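Local coordinates for protein putative transcriptional regulator (PDB 2HXI) that probably binds DNA through an N-terminal helix-turn-helix and regulates transcription as a TetR-family protein, with a helical C-terminal domain that pairs with a second subunit, at residues Gln100-Val105 with Glu138-Ala143; Val105-Arg110 with Ala222-Leu227. One frame throughout, in Å; residues are numbered along the deposited sequence.

Contact 1: Gln100-Val105 with Glu138-Ala143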
ATOM      1  N   GLN B 100       1.819  21.121  -8.206  1.00 15.49           N
ATOM      2  CA  GLN B 100       0.392  21.280  -7.930  1.00 15.87           C
ATOM      3  C   GLN B 100      -0.435  20.280  -8.788  1.00 16.33           C
ATOM      4  O   GLN B 100      -1.399  19.635  -8.286  1.00 16.73           O
ATOM      5  CB  GLN B 100      -0.025  22.676  -8.272  1.00 17.84           C
ATOM      6  CG  GLN B 100       0.532  23.623  -7.219  1.00 19.36           C
ATOM      7  CD  GLN B 100       0.101  25.040  -7.467  1.00 23.15           C
ATOM      8  OE1 GLN B 100       0.377  25.621  -8.540  1.00 20.83           O
ATOM      9  NE2 GLN B 100      -0.623  25.610  -6.482  1.00 23.96           N
ATOM     10  N   ARG B 101       0.023  20.079 -10.024  1.00 14.62           N
ATOM     11  CA  ARG B 101      -0.657  19.178 -10.988  1.00 14.83           C
ATOM     12  C   ARG B 101      -0.529  17.733 -10.514  1.00 13.68           C
ATOM     13  O   ARG B 101      -1.548  16.988 -10.442  1.00 14.31           O
ATOM     14  CB  ARG B 101      -0.007  19.351 -12.384  1.00 14.73           C
ATOM     15  CG  ARG B 101      -0.407  20.686 -13.041  1.00 13.91           C
ATOM     16  CD  ARG B 101       0.462  20.975 -14.282  1.00 17.56           C
ATOM     17  NE  ARG B 101       0.215  20.018 -15.350  1.00 18.96           N
ATOM     18  CZ  ARG B 101       0.907  20.006 -16.492  1.00 21.13           C
ATOM     19  NH1 ARG B 101       1.895  20.887 -16.662  1.00 21.42           N
ATOM     20  NH2 ARG B 101       0.590  19.122 -17.458  1.00 22.25           N
ATOM     21  N   LEU B 102       0.659  17.330 -10.095  1.00 14.85           N
ATOM     22  CA  LEU B 102       0.842  15.935  -9.649  1.00 13.63           C
ATOM     23  C   LEU B 102       0.036  15.697  -8.376  1.00 15.19           C
ATOM     24  O   LEU B 102      -0.554  14.650  -8.223  1.00 17.22           O
ATOM     25  CB  LEU B 102       2.352  15.644  -9.402  1.00 14.25           C
ATOM     26  CG  LEU B 102       3.244  15.593 -10.666  1.00 13.55           C
ATOM     27  CD1 LEU B 102       4.716  15.368 -10.222  1.00 11.08           C
ATOM     28  CD2 LEU B 102       2.681  14.466 -11.624  1.00 16.41           C
ATOM     29  N   THR B 103      -0.038  16.727  -7.526  1.00 14.94           N
ATOM     30  CA  THR B 103      -0.778  16.618  -6.237  1.00 15.36           C
ATOM     31  C   THR B 103      -2.260  16.508  -6.537  1.00 15.81           C
ATOM     32  O   THR B 103      -2.948  15.656  -5.971  1.00 15.78           O
ATOM     33  CB  THR B 103      -0.443  17.830  -5.310  1.00 16.75           C
ATOM     34  OG1 THR B 103       0.977  17.839  -5.052  1.00 16.52           O
ATOM     35  CG2 THR B 103      -1.195  17.664  -3.990  1.00 16.20           C
ATOM     36  N   ALA B 104      -2.726  17.332  -7.472  1.00 16.14           N
ATOM     37  CA  ALA B 104      -4.138  17.303  -7.877  1.00 16.67           C
ATOM     38  C   ALA B 104      -4.564  15.952  -8.437  1.00 17.83           C
ATOM     39  O   ALA B 104      -5.644  15.440  -8.111  1.00 18.40           O
ATOM     40  CB  ALA B 104      -4.462  18.505  -8.826  1.00 17.04           C
ATOM     41  N   VAL B 105      -3.761  15.393  -9.325  1.00 16.73           N
ATOM     42  CA  VAL B 105      -4.055  14.066  -9.800  1.00 16.23           C
ATOM     43  C   VAL B 105      -4.082  13.017  -8.643  1.00 16.86           C
ATOM     44  O   VAL B 105      -5.002  12.229  -8.544  1.00 15.93           O
ATOM     45  CB  VAL B 105      -3.043  13.656 -10.887  1.00 18.16           C
ATOM     46  CG1 VAL B 105      -3.184  12.129 -11.267  1.00 19.33           C
ATOM     47  CG2 VAL B 105      -3.205  14.554 -12.112  1.00 17.44           C
ATOM     48  N   GLU B 138      -0.921  10.456 -19.083  1.00 13.91           N
ATOM     49  CA  GLU B 138      -0.557  11.606 -19.929  1.00 14.13           C
ATOM     50  C   GLU B 138      -0.279  12.825 -18.995  1.00 15.58           C
ATOM     51  O   GLU B 138       0.708  13.574 -19.145  1.00 16.20           O
ATOM     52  CB  GLU B 138      -1.659  11.917 -20.955  1.00 15.14           C
ATOM     53  CG  GLU B 138      -1.303  13.117 -21.847  1.00 13.19           C
ATOM     54  CD  GLU B 138      -0.068  12.872 -22.726  1.00 14.25           C
ATOM     55  OE1 GLU B 138       0.394  11.716 -22.925  1.00 16.98           O
ATOM     56  OE2 GLU B 138       0.428  13.881 -23.234  1.00 17.25           O
ATOM     57  N   GLU B 139      -1.166  13.045 -18.032  1.00 14.79           N
ATOM     58  CA  GLU B 139      -0.974  14.234 -17.184  1.00 15.11           C
ATOM     59  C   GLU B 139       0.259  14.085 -16.282  1.00 15.04           C
ATOM     60  O   GLU B 139       1.012  15.074 -16.085  1.00 15.27           O
ATOM     61  CB  GLU B 139      -2.259  14.497 -16.385  1.00 14.97           C
ATOM     62  CG  GLU B 139      -2.082  15.638 -15.308  1.00 16.69           C
ATOM     63  CD  GLU B 139      -1.773  17.037 -15.881  1.00 18.77           C
ATOM     64  OE1 GLU B 139      -1.662  17.229 -17.121  1.00 19.40           O
ATOM     65  OE2 GLU B 139      -1.579  17.965 -15.047  1.00 20.79           O
ATOM     66  N   VAL B 140       0.453  12.919 -15.676  1.00 14.29           N
ATOM     67  CA  VAL B 140       1.633  12.726 -14.833  1.00 13.04           C
ATOM     68  C   VAL B 140       2.927  12.963 -15.642  1.00 13.91           C
ATOM     69  O   VAL B 140       3.837  13.698 -15.256  1.00 12.53           O
ATOM     70  CB  VAL B 140       1.597  11.342 -14.146  1.00 15.01           C
ATOM     71  CG1 VAL B 140       2.871  11.145 -13.333  1.00 16.06           C
ATOM     72  CG2 VAL B 140       0.351  11.222 -13.206  1.00 14.75           C
ATOM     73  N   LEU B 141       2.958  12.385 -16.839  1.00 13.58           N
ATOM     74  CA  LEU B 141       4.154  12.472 -17.662  1.00 14.10           C
ATOM     75  C   LEU B 141       4.385  13.938 -18.137  1.00 14.62           C
ATOM     76  O   LEU B 141       5.529  14.412 -18.163  1.00 15.35           O
ATOM     77  CB  LEU B 141       4.008  11.512 -18.860  1.00 14.53           C
ATOM     78  CG  LEU B 141       4.084  10.000 -18.547  1.00 13.49           C
ATOM     79  CD1 LEU B 141       3.620   9.040 -19.685  1.00 13.30           C
ATOM     80  CD2 LEU B 141       5.465   9.627 -17.994  1.00 16.87           C
ATOM     81  N   GLN B 142       3.320  14.668 -18.499  1.00 13.08           N
ATOM     82  CA  GLN B 142       3.460  16.068 -18.917  1.00 13.96           C
ATOM     83  C   GLN B 142       3.974  16.879 -17.719  1.00 14.20           C
ATOM     84  O   GLN B 142       4.858  17.721 -17.857  1.00 14.72           O
ATOM     85  CB  GLN B 142       2.109  16.625 -19.425  1.00 13.59           C
ATOM     86  CG  GLN B 142       1.712  16.083 -20.784  1.00 14.70           C
ATOM     87  CD  GLN B 142       2.576  16.657 -21.936  1.00 22.18           C
ATOM     88  OE1 GLN B 142       3.481  17.470 -21.722  1.00 22.78           O
ATOM     89  NE2 GLN B 142       2.273  16.245 -23.153  1.00 19.50           N
ATOM     90  N   ALA B 143       3.395  16.627 -16.552  1.00 13.41           N
ATOM     91  CA  ALA B 143       3.887  17.291 -15.305  1.00 14.19           C
ATOM     92  C   ALA B 143       5.374  17.027 -15.008  1.00 12.86           C
ATOM     93  O   ALA B 143       6.117  17.970 -14.710  1.00 13.20           O
ATOM     94  CB  ALA B 143       2.993  16.941 -14.100  1.00 14.17           C
TER
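R101 reaches across to E139 and grips its carboxylate side-on, in a salt bridge made of two nearly straight hydrogen bonds. R101 NE gives its hydrogen to E139 OE2 at 2.7 Å, and R101 NH2 gives one to E139 OE1 at 3.0 Å. Both oxygens lie close to the guanidinium plane and both are met on their syn side, yet the two flat groups are twisted 38° against each other, which puts the nitrogens clearly out of the carboxylate plane. The arginine chain runs out from its helix and bends at chi3 to present this edge, while E139, its CG anti to the backbone N, folds back at chi2 (64°) toward the incoming nitrogens. E139 OE2 also holds a hydrogen bond with the Y92 hydroxyl, and this second partner helps fix the carboxylate. Beyond the pair, the backbone N of A143 lies over one guanidinium face, off toward its rim, and Q142 CB packs 3.5 Å from R101 NH2.

The apolar half is built on L102. Its CD2 fits between two side chains, 3.5 Å from A143 CB and 3.7 Å from V140 CG1. V105 extends the patch with both branches: CG2 rests 3.6 Å from the E139 CG methylene, and CG1 looks across at V140 CG2.

The short helix axes run antiparallel at 158°, 9.4 Å apart, close enough for small A143 to meet the side chains of R101 and L102. Here helices 98-113 and 131-146 of the TetR C-terminal domain meet; helix 154-173 covers L102 and V140 through L161, and L231 of helix 219-237 reaches L102.

Contact 2: Val105-Arg110 with Ala222-Leu227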
ATOM      1  N   VAL B 105      -3.761  15.393  -9.325  1.00 16.73           N
ATOM      2  CA  VAL B 105      -4.055  14.066  -9.800  1.00 16.23           C
ATOM      3  C   VAL B 105      -4.082  13.017  -8.643  1.00 16.86           C
ATOM      4  O   VAL B 105      -5.002  12.229  -8.544  1.00 15.93           O
ATOM      5  CB  VAL B 105      -3.043  13.656 -10.887  1.00 18.16           C
ATOM      6  CG1 VAL B 105      -3.184  12.129 -11.267  1.00 19.33           C
ATOM      7  CG2 VAL B 105      -3.205  14.554 -12.112  1.00 17.44           C
ATOM      8  N   ALA B 106      -3.023  12.956  -7.825  1.00 16.28           N
ATOM      9  CA  ALA B 106      -2.965  12.027  -6.699  1.00 16.60           C
ATOM     10  C   ALA B 106      -4.251  12.174  -5.797  1.00 16.70           C
ATOM     11  O   ALA B 106      -4.873  11.144  -5.394  1.00 17.18           O
ATOM     12  CB  ALA B 106      -1.721  12.325  -5.887  1.00 17.67           C
ATOM     13  N   LEU B 107      -4.682  13.417  -5.526  1.00 16.91           N
ATOM     14  CA  LEU B 107      -5.886  13.587  -4.690  1.00 17.20           C
ATOM     15  C   LEU B 107      -7.129  13.072  -5.397  1.00 17.67           C
ATOM     16  O   LEU B 107      -8.043  12.522  -4.717  1.00 19.17           O
ATOM     17  CB  LEU B 107      -6.107  15.049  -4.269  1.00 17.34           C
ATOM     18  CG  LEU B 107      -4.934  15.530  -3.381  1.00 18.28           C
ATOM     19  CD1 LEU B 107      -5.158  17.023  -3.035  1.00 22.95           C
ATOM     20  CD2 LEU B 107      -4.742  14.694  -2.142  1.00 24.75           C
ATOM     21  N   ARG B 108      -7.213  13.307  -6.724  1.00 15.80           N
ATOM     22  CA  ARG B 108      -8.396  12.892  -7.474  1.00 17.53           C
ATOM     23  C   ARG B 108      -8.440  11.379  -7.448  1.00 17.02           C
ATOM     24  O   ARG B 108      -9.494  10.805  -7.299  1.00 17.70           O
ATOM     25  CB  ARG B 108      -8.425  13.404  -8.909  1.00 17.35           C
ATOM     26  CG  ARG B 108      -8.956  14.849  -8.990  1.00 21.59           C
ATOM     27  CD  ARG B 108      -8.697  15.390 -10.386  1.00 25.63           C
ATOM     28  NE  ARG B 108      -9.536  16.562 -10.750  1.00 27.34           N
ATOM     29  CZ  ARG B 108     -10.644  16.513 -11.479  1.00 31.84           C
ATOM     30  NH1 ARG B 108     -11.282  17.650 -11.757  1.00 35.51           N
ATOM     31  NH2 ARG B 108     -11.127  15.350 -11.934  1.00 29.21           N
ATOM     32  N   LEU B 109      -7.286  10.731  -7.602  1.00 14.79           N
ATOM     33  CA  LEU B 109      -7.271   9.290  -7.599  1.00 16.41           C
ATOM     34  C   LEU B 109      -7.674   8.768  -6.232  1.00 15.57           C
ATOM     35  O   LEU B 109      -8.419   7.774  -6.152  1.00 17.50           O
ATOM     36  CB  LEU B 109      -5.858   8.759  -7.936  1.00 13.37           C
ATOM     37  CG  LEU B 109      -5.363   8.973  -9.383  1.00 17.72           C
ATOM     38  CD1 LEU B 109      -3.858   8.622  -9.453  1.00 16.32           C
ATOM     39  CD2 LEU B 109      -6.184   8.075 -10.381  1.00 17.80           C
ATOM     40  N   ARG B 110      -7.160   9.387  -5.148  1.00 15.75           N
ATOM     41  CA  ARG B 110      -7.482   8.915  -3.825  1.00 16.46           C
ATOM     42  C   ARG B 110      -9.016   9.065  -3.605  1.00 18.85           C
ATOM     43  O   ARG B 110      -9.677   8.179  -3.014  1.00 19.58           O
ATOM     44  CB  ARG B 110      -6.693   9.702  -2.785  1.00 16.91           C
ATOM     45  CG  ARG B 110      -7.003   9.196  -1.387  1.00 18.99           C
ATOM     46  CD  ARG B 110      -6.208   9.910  -0.311  1.00 20.71           C
ATOM     47  NE  ARG B 110      -6.713   9.516   0.993  1.00 22.07           N
ATOM     48  CZ  ARG B 110      -7.596  10.211   1.679  1.00 26.02           C
ATOM     49  NH1 ARG B 110      -8.054  11.356   1.178  1.00 27.39           N
ATOM     50  NH2 ARG B 110      -8.009   9.737   2.855  1.00 26.49           N
ATOM     51  N   ALA B 222      -1.727  11.884   6.330  1.00 16.80           N
ATOM     52  CA  ALA B 222      -0.501  11.091   6.079  1.00 15.59           C
ATOM     53  C   ALA B 222      -0.310  11.015   4.548  1.00 15.96           C
ATOM     54  O   ALA B 222       0.792  11.298   4.077  1.00 14.25           O
ATOM     55  CB  ALA B 222      -0.600   9.719   6.632  1.00 15.43           C
ATOM     56  N   PHE B 223      -1.379  10.687   3.792  1.00 14.46           N
ATOM     57  CA  PHE B 223      -1.271  10.671   2.298  1.00 15.06           C
ATOM     58  C   PHE B 223      -0.637  11.963   1.752  1.00 15.95           C
ATOM     59  O   PHE B 223       0.340  11.951   1.000  1.00 14.93           O
ATOM     60  CB  PHE B 223      -2.663  10.547   1.674  1.00 14.98           C
ATOM     61  CG  PHE B 223      -2.629  10.447   0.131  1.00 13.52           C
ATOM     62  CD1 PHE B 223      -2.446   9.197  -0.452  1.00 16.12           C
ATOM     63  CD2 PHE B 223      -2.890  11.562  -0.652  1.00 17.09           C
ATOM     64  CE1 PHE B 223      -2.457   9.058  -1.845  1.00 17.91           C
ATOM     65  CE2 PHE B 223      -2.936  11.429  -2.011  1.00 19.82           C
ATOM     66  CZ  PHE B 223      -2.706  10.170  -2.596  1.00 15.62           C
ATOM     67  N   GLU B 224      -1.215  13.100   2.111  1.00 16.21           N
ATOM     68  CA  GLU B 224      -0.735  14.356   1.616  1.00 16.73           C
ATOM     69  C   GLU B 224       0.716  14.676   2.001  1.00 15.89           C
ATOM     70  O   GLU B 224       1.502  15.183   1.182  1.00 15.10           O
ATOM     71  CB  GLU B 224      -1.695  15.436   2.089  1.00 19.04           C
ATOM     72  CG  GLU B 224      -3.029  15.304   1.319  1.00 22.59           C
ATOM     73  CD  GLU B 224      -4.042  16.349   1.704  1.00 32.97           C
ATOM     74  OE1 GLU B 224      -3.652  17.534   1.797  1.00 36.26           O
ATOM     75  OE2 GLU B 224      -5.236  15.974   1.864  1.00 36.34           O
ATOM     76  N   GLU B 225       1.096  14.359   3.231  1.00 15.96           N
ATOM     77  CA  GLU B 225       2.445  14.668   3.730  1.00 16.76           C
ATOM     78  C   GLU B 225       3.520  13.763   3.126  1.00 15.92           C
ATOM     79  O   GLU B 225       4.649  14.196   2.814  1.00 17.13           O
ATOM     80  CB  GLU B 225       2.478  14.615   5.268  1.00 15.82           C
ATOM     81  CG  GLU B 225       1.702  15.774   5.906  1.00 20.97           C
ATOM     82  CD  GLU B 225       1.490  15.580   7.412  1.00 21.62           C
ATOM     83  OE1 GLU B 225       2.353  14.974   8.050  1.00 25.37           O
ATOM     84  OE2 GLU B 225       0.425  16.072   7.912  1.00 33.72           O
ATOM     85  N   ILE B 226       3.145  12.535   2.916  1.00 14.95           N
ATOM     86  CA  ILE B 226       4.070  11.564   2.314  1.00 14.98           C
ATOM     87  C   ILE B 226       4.226  11.927   0.837  1.00 14.81           C
ATOM     88  O   ILE B 226       5.340  11.883   0.259  1.00 13.82           O
ATOM     89  CB  ILE B 226       3.532  10.120   2.516  1.00 16.03           C
ATOM     90  CG1 ILE B 226       3.619   9.648   3.998  1.00 14.81           C
ATOM     91  CG2 ILE B 226       4.255   9.131   1.587  1.00 14.28           C
ATOM     92  CD1 ILE B 226       2.729   8.461   4.284  1.00 15.50           C
ATOM     93  N   LEU B 227       3.111  12.263   0.195  1.00 14.81           N
ATOM     94  CA  LEU B 227       3.179  12.718  -1.215  1.00 14.60           C
ATOM     95  C   LEU B 227       4.023  13.974  -1.361  1.00 14.65           C
ATOM     96  O   LEU B 227       4.904  14.047  -2.235  1.00 14.88           O
ATOM     97  CB  LEU B 227       1.746  12.964  -1.728  1.00 14.53           C
ATOM     98  CG  LEU B 227       1.683  13.416  -3.193  1.00 18.26           C
ATOM     99  CD1 LEU B 227       2.261  12.355  -4.153  1.00 17.11           C
ATOM    100  CD2 LEU B 227       0.224  13.765  -3.506  1.00 17.58           C
TER
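F223 pushes its ring into the face of helix 98-113 formed by A106, L107 and R110, and most of the contact is made around that ring. R110 supplies a CH-pi interaction: its CD stands over the middle of one ring face, 3.7 Å from the F223 centroid and 13° off the normal. With CG anti to the backbone N (chi1 -179°) and the chain extended as far as NE, the arginine slides past the phenyl in the opposite direction. Its guanidinium is thereby carried beyond the ring, where the cation-pi attraction is weak at most; the charge is instead taken up by a salt bridge from R110 NH2 to E172.

Apolar packing completes the contact. L107 CD2 meets the edge of the phenyl, 3.7 Å from F223 CE2, and also touches the E224 CG methylene. A106 CB approaches F223 CZ and presses tightly on L227, at 3.4 Å from L227 CD2.

No hydrogen bond links the two segments. Their axes are antiparallel at 151° and 11.3 Å apart, a spacing filled by F223 and L227 from one side and by L107 and R110 from the other. Both helices, 98-113 and 219-237, belong to the TetR-like C-terminal domain. Helix 154-173 packs alongside, with I165 against A106 and L164 and L168 against I226, while I226 also packs on L164 of the second subunit.

Overall arrangement
Following the chain from the N terminus, helix 98-113 comes first and serves both contacts, its earlier turns in contact 1 and its later turns in contact 2, with V105 common to the two segments. Contact 1 closes the shorter loop, returning after 32 mostly helical residues on helix 131-146. Contact 2 closes a much longer one, past helix 154-173 to helix 219-237. Because the segments alternate in sequence, the two loops cross. Their centres lie 12 Å apart, and T103 CA packs against L227 CD2 between them. Together they tie three helices of the C-terminal domain, and both reach the second subunit.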